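Local coordinates for large adhesion protein (Lap) involved in biofilm formation (PDB 6XI3), which forms part of a bacterial adhesin involved in biofilm formation, its tandem Ig-like beta-sandwich domains probably being held in an extended, stiffened array by calcium ions, at residues G125-S130 / N207-S212; T148-N153 / A199-R204. One frame throughout, in Å; residues are numbered along the deposited sequence.

Interaction 1. Residues G125-S130 / N207-S212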
loop_
_atom_site.group_PDB
_atom_site.type_symbol
_atom_site.label_atom_id
_atom_site.label_comp_id
_atom_site.label_asym_id
_atom_site.label_seq_id
_atom_site.Cartn_x
_atom_site.Cartn_y
_atom_site.Cartn_z
ATOM N N GLY A 125 10.113 1.202 -35.766
ATOM C CA GLY A 125 10.406 0.435 -34.548
ATOM C C GLY A 125 9.257 0.580 -33.558
ATOM O O GLY A 125 8.683 1.692 -33.486
ATOM N N ASP A 126 8.915 -0.496 -32.860
ATOM C CA ASP A 126 7.807 -0.475 -31.866
ATOM C C ASP A 126 8.063 -1.572 -30.843
ATOM O O ASP A 126 8.769 -2.546 -31.155
ATOM C CB ASP A 126 6.450 -0.631 -32.572
ATOM C CG ASP A 126 5.249 -0.116 -31.787
ATOM O OD1 ASP A 126 5.437 0.768 -30.952
ATOM O OD2 ASP A 126 4.139 -0.620 -32.020
ATOM N N LEU A 127 7.506 -1.424 -29.641
ATOM C CA LEU A 127 7.547 -2.503 -28.631
ATOM C C LEU A 127 6.216 -2.463 -27.883
ATOM O O LEU A 127 5.721 -1.366 -27.683
ATOM C CB LEU A 127 8.747 -2.284 -27.700
ATOM C CG LEU A 127 8.923 -3.332 -26.597
ATOM C CD1 LEU A 127 10.392 -3.532 -26.255
ATOM C CD2 LEU A 127 8.150 -2.935 -25.332
ATOM N N THR A 128 5.691 -3.636 -27.533
ATOM C CA THR A 128 4.541 -3.801 -26.616
ATOM C C THR A 128 5.027 -4.658 -25.448
ATOM O O THR A 128 5.954 -5.496 -25.647
ATOM C CB THR A 128 3.312 -4.409 -27.309
ATOM O OG1 THR A 128 3.591 -5.785 -27.593
ATOM C CG2 THR A 128 2.904 -3.665 -28.569
ATOM N N VAL A 129 4.464 -4.421 -24.270
ATOM C CA VAL A 129 4.607 -5.360 -23.130
ATOM C C VAL A 129 3.231 -5.561 -22.494
ATOM O O VAL A 129 2.435 -4.619 -22.479
ATOM C CB VAL A 129 5.615 -4.869 -22.097
ATOM C CG1 VAL A 129 5.120 -3.632 -21.363
ATOM C CG2 VAL A 129 5.933 -6.003 -21.137
ATOM N N SER A 130 2.958 -6.761 -22.013
ATOM C CA SER A 130 1.648 -7.053 -21.397
ATOM C C SER A 130 1.833 -8.052 -20.259
ATOM O O SER A 130 2.645 -9.000 -20.388
ATOM C CB SER A 130 0.645 -7.478 -22.442
ATOM O OG SER A 130 0.550 -8.877 -22.517
ATOM N N ASN A 207 16.939 3.599 -32.291
ATOM C CA ASN A 207 15.897 4.379 -31.569
ATOM C C ASN A 207 15.391 3.537 -30.398
ATOM O O ASN A 207 15.094 2.317 -30.598
ATOM C CB ASN A 207 14.711 4.791 -32.447
ATOM C CG ASN A 207 15.113 5.597 -33.662
ATOM O OD1 ASN A 207 15.057 5.094 -34.773
ATOM N ND2 ASN A 207 15.591 6.806 -33.455
ATOM N N ALA A 208 15.288 4.155 -29.215
ATOM C CA ALA A 208 14.698 3.497 -28.027
ATOM C C ALA A 208 13.224 3.221 -28.338
ATOM O O ALA A 208 12.558 4.134 -28.822
ATOM C CB ALA A 208 14.876 4.368 -26.801
ATOM N N VAL A 209 12.760 1.985 -28.153
ATOM C CA VAL A 209 11.312 1.624 -28.199
ATOM C C VAL A 209 10.926 1.087 -26.813
ATOM O O VAL A 209 11.726 0.346 -26.182
ATOM C CB VAL A 209 10.969 0.622 -29.318
ATOM C CG1 VAL A 209 11.150 1.228 -30.715
ATOM C CG2 VAL A 209 11.763 -0.671 -29.196
ATOM N N SER A 210 9.740 1.455 -26.344
ATOM C CA SER A 210 9.322 1.187 -24.951
ATOM C C SER A 210 7.798 1.085 -24.839
ATOM O O SER A 210 7.045 1.620 -25.710
ATOM C CB SER A 210 9.864 2.241 -24.035
ATOM O OG SER A 210 9.179 3.448 -24.246
ATOM N N ASP A 211 7.367 0.408 -23.780
ATOM C CA ASP A 211 5.930 0.279 -23.459
ATOM C C ASP A 211 5.862 0.034 -21.955
ATOM O O ASP A 211 6.901 -0.322 -21.361
ATOM C CB ASP A 211 5.260 -0.828 -24.269
ATOM C CG ASP A 211 3.744 -0.853 -24.121
ATOM O OD1 ASP A 211 3.159 0.218 -23.901
ATOM O OD2 ASP A 211 3.171 -1.942 -24.189
ATOM N N SER A 212 4.696 0.250 -21.358
ATOM C CA SER A 212 4.491 -0.113 -19.940
ATOM C C SER A 212 3.128 -0.753 -19.783
ATOM O O SER A 212 2.345 -0.736 -20.714
ATOM C CB SER A 212 4.709 1.074 -19.019
ATOM O OG SER A 212 3.759 2.088 -19.283
HETATM O O HOH W 1 1.363 -2.322 -22.414
#

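Interaction 2. Residues T148-N153 / A199-R204. With CA (calcium ion), chain E.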
loop_
_atom_site.group_PDB
_atom_site.type_symbol
_atom_site.label_atom_id
_atom_site.label_comp_id
_atom_site.label_asym_id
_atom_site.label_seq_id
_atom_site.Cartn_x
_atom_site.Cartn_y
_atom_site.Cartn_z
ATOM N N THR A 148 8.785 -4.605 -33.164
ATOM C CA THR A 148 8.890 -4.345 -34.613
ATOM C C THR A 148 10.243 -3.673 -34.846
ATOM O O THR A 148 10.566 -2.735 -34.112
ATOM C CB THR A 148 7.720 -3.460 -35.078
ATOM O OG1 THR A 148 6.517 -4.129 -34.716
ATOM C CG2 THR A 148 7.716 -3.212 -36.566
ATOM N N ASP A 149 10.996 -4.134 -35.847
ATOM C CA ASP A 149 12.332 -3.597 -36.196
ATOM C C ASP A 149 13.329 -3.696 -35.030
ATOM O O ASP A 149 14.242 -2.882 -34.967
ATOM C CB ASP A 149 12.270 -2.142 -36.658
ATOM C CG ASP A 149 13.468 -1.820 -37.555
ATOM O OD1 ASP A 149 14.011 -2.791 -38.087
ATOM O OD2 ASP A 149 13.866 -0.635 -37.645
ATOM N N VAL A 150 13.184 -4.675 -34.154
ATOM C CA VAL A 150 14.215 -5.022 -33.136
ATOM C C VAL A 150 14.815 -6.373 -33.520
ATOM O O VAL A 150 14.035 -7.299 -33.757
ATOM C CB VAL A 150 13.604 -5.080 -31.724
ATOM C CG1 VAL A 150 14.649 -5.494 -30.683
ATOM C CG2 VAL A 150 12.953 -3.762 -31.372
ATOM N N ALA A 151 16.146 -6.465 -33.587
ATOM C CA ALA A 151 16.863 -7.649 -34.115
ATOM C C ALA A 151 16.623 -8.835 -33.197
ATOM O O ALA A 151 16.742 -8.703 -31.984
ATOM C CB ALA A 151 18.355 -7.384 -34.245
ATOM N N PRO A 152 16.337 -10.036 -33.732
ATOM C CA PRO A 152 16.377 -11.249 -32.914
ATOM C C PRO A 152 17.699 -11.342 -32.133
ATOM O O PRO A 152 18.700 -10.797 -32.604
ATOM C CB PRO A 152 16.205 -12.368 -33.947
ATOM C CG PRO A 152 15.393 -11.716 -35.029
ATOM C CD PRO A 152 15.928 -10.300 -35.119
ATOM N N ASN A 153 17.638 -11.925 -30.927
ATOM C CA ASN A 153 18.730 -11.993 -29.910
ATOM C C ASN A 153 19.000 -10.621 -29.287
ATOM O O ASN A 153 19.831 -10.574 -28.382
ATOM C CB ASN A 153 20.020 -12.602 -30.468
ATOM C CG ASN A 153 19.815 -14.076 -30.697
ATOM O OD1 ASN A 153 19.526 -14.805 -29.750
ATOM N ND2 ASN A 153 19.839 -14.490 -31.950
ATOM N N ALA A 199 9.142 -1.858 -20.171
ATOM C CA ALA A 199 9.986 -2.652 -21.091
ATOM C C ALA A 199 10.549 -1.715 -22.150
ATOM O O ALA A 199 9.827 -0.796 -22.564
ATOM C CB ALA A 199 9.218 -3.798 -21.703
ATOM N N SER A 200 11.814 -1.919 -22.514
ATOM C CA SER A 200 12.533 -1.064 -23.477
ATOM C C SER A 200 13.560 -1.888 -24.269
ATOM O O SER A 200 14.103 -2.904 -23.794
ATOM C CB SER A 200 13.129 0.143 -22.784
ATOM O OG SER A 200 14.186 -0.232 -21.904
ATOM N N ALA A 201 13.825 -1.437 -25.477
ATOM C CA ALA A 201 14.800 -2.093 -26.373
ATOM C C ALA A 201 15.241 -1.046 -27.384
ATOM O O ALA A 201 14.830 0.104 -27.232
ATOM C CB ALA A 201 14.171 -3.314 -26.989
ATOM N N GLN A 202 16.092 -1.429 -28.331
ATOM C CA GLN A 202 16.563 -0.493 -29.371
ATOM C C GLN A 202 16.212 -1.112 -30.727
ATOM O O GLN A 202 16.415 -2.313 -30.896
ATOM C CB GLN A 202 18.056 -0.215 -29.158
ATOM C CG GLN A 202 18.517 1.061 -29.834
ATOM C CD GLN A 202 19.965 1.397 -29.565
ATOM O OE1 GLN A 202 20.894 0.829 -30.155
ATOM N NE2 GLN A 202 20.145 2.386 -28.709
ATOM N N ASP A 203 15.648 -0.332 -31.633
ATOM C CA ASP A 203 15.332 -0.806 -32.990
ATOM C C ASP A 203 16.631 -0.704 -33.814
ATOM O O ASP A 203 17.667 -0.174 -33.325
ATOM C CB ASP A 203 14.111 -0.078 -33.564
ATOM C CG ASP A 203 14.352 1.325 -34.064
ATOM O OD1 ASP A 203 15.537 1.728 -34.169
ATOM O OD2 ASP A 203 13.345 2.007 -34.367
ATOM N N ARG A 204 16.600 -1.230 -35.017
ATOM C CA ARG A 204 17.833 -1.393 -35.823
ATOM C C ARG A 204 18.299 -0.030 -36.327
ATOM O O ARG A 204 19.395 0.027 -36.883
ATOM C CB ARG A 204 17.549 -2.328 -36.979
ATOM C CG ARG A 204 17.147 -3.734 -36.586
ATOM C CD ARG A 204 17.046 -4.480 -37.893
ATOM N NE ARG A 204 16.843 -5.896 -37.761
ATOM C CZ ARG A 204 15.676 -6.515 -37.803
ATOM N NH1 ARG A 204 14.550 -5.837 -37.897
ATOM N NH2 ARG A 204 15.633 -7.818 -37.677
HETATM CA CA CA E . 13.490 1.161 -38.763
HETATM O O HOH W 2 17.609 -3.923 -32.736
HETATM O O HOH W 3 12.984 2.487 -36.843
#

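Interaction 1. Residues G125-S130 / N207-S212
The carboxylate of Asp-211 takes the backbone N-H of Val-129: N to OD2 is 2.8 Å and the bond is nearly straight, 168° at the hydrogen. OD2 accepts through its anti lone pair, on the side away from OD1, and what brings it there is the first torsion, with CG opposite the backbone N (chi1 -171°). Close by, water 1 lies between two carbonyls, 2.5 Å from Val-129 O and from Ser-212 O. The strands are thus bonded here by the Asp-211 side chain and probably bridged by the water, with no direct backbone-to-backbone hydrogen bond.

The rest is mostly van der Waals packing, and it buries Leu-127 N without a polar partner. Val-209 reaches over with both methyls: CG1 rests on the peptide between Gly-125 and Asp-126, 3.5 Å from Gly-125 C, while CG2 meets Leu-127 CB at 3.7 Å. Leu-127 in turn runs obliquely past Asp-211, its CD2 lying 3.7 Å from the aspartate CB. Further along, CG1 of Val-129 packs on the backbone of Asp-211 and Ser-212.

Strands 126-130 and 208-212 run in nearly the same direction, 23° apart, yet they belong to different sheets. Strand 126-135 pairs with 140-148, and 208-217 with 193-202. Two edge strands meeting through side chains, closing one side between facing sheets, suit the Ig-like beta-sandwich of this domain.

Interaction 2. Residues T148-N153 / A199-R204
The backbone of Arg-204 donates to that of Asp-149, N to O 2.9 Å; the donor lies nearly on the line of the C=O bond, although the hydrogen bond is bent, 138° at the hydrogen. The side chains of the same two residues meet again. Arg-204, extended from CG to NE, brings NH1 to Asp-149 OD1 in a salt bridge of 3.1 Å, with that oxygen in the guanidinium plane but met on its anti side, the two flat groups turned 42° apart. The backbone of Val-150 and Ala-151 passes over one guanidinium face, and Pro-152 CD comes within 3.6 Å of NH2.

The other carboxylate oxygen, Asp-149 OD2, binds calcium at 2.1 Å. Arginine and metal thus hold one oxygen each and probably fix the rotation of the carboxylate. Water 3, also on the calcium, donates to Asp-203 OD2, making Asp-203 a second-shell residue, while its OD1 accepts from the backbone N of Asn-205 and Asn-207. Water 2 links Ala-151 N to Gln-202 O.

Asp-95, Asp-121, Thr-123 and Asn-205 complete the calcium site. The contact joins the loop between strands 140-148 and 155-161 to the end of strand 193-202, just before strand 208-217 begins.

Overall arrangement
Interactions 1 and 2 lie side by side at one calcium-bound end of a sandwich domain, their centres about 8 Å apart. Along the chain the order is 125-130, 148-153, 199-204, 207-212, so the second contact falls wholly between the partners of the first. They share both sheets: Asp-126 O bonds to Thr-148 N in one, and Val-209 O to Ala-201 N in the other. Interaction 1 joins the sheets along an edge, and interaction 2 joins the 148-153 loop to the end of strand 193-202 and the turn after it. Because Asp-95 and Asp-121 on the same calcium come from the preceding repeat or the junction, this end is probably where the ion stiffens the link between domains.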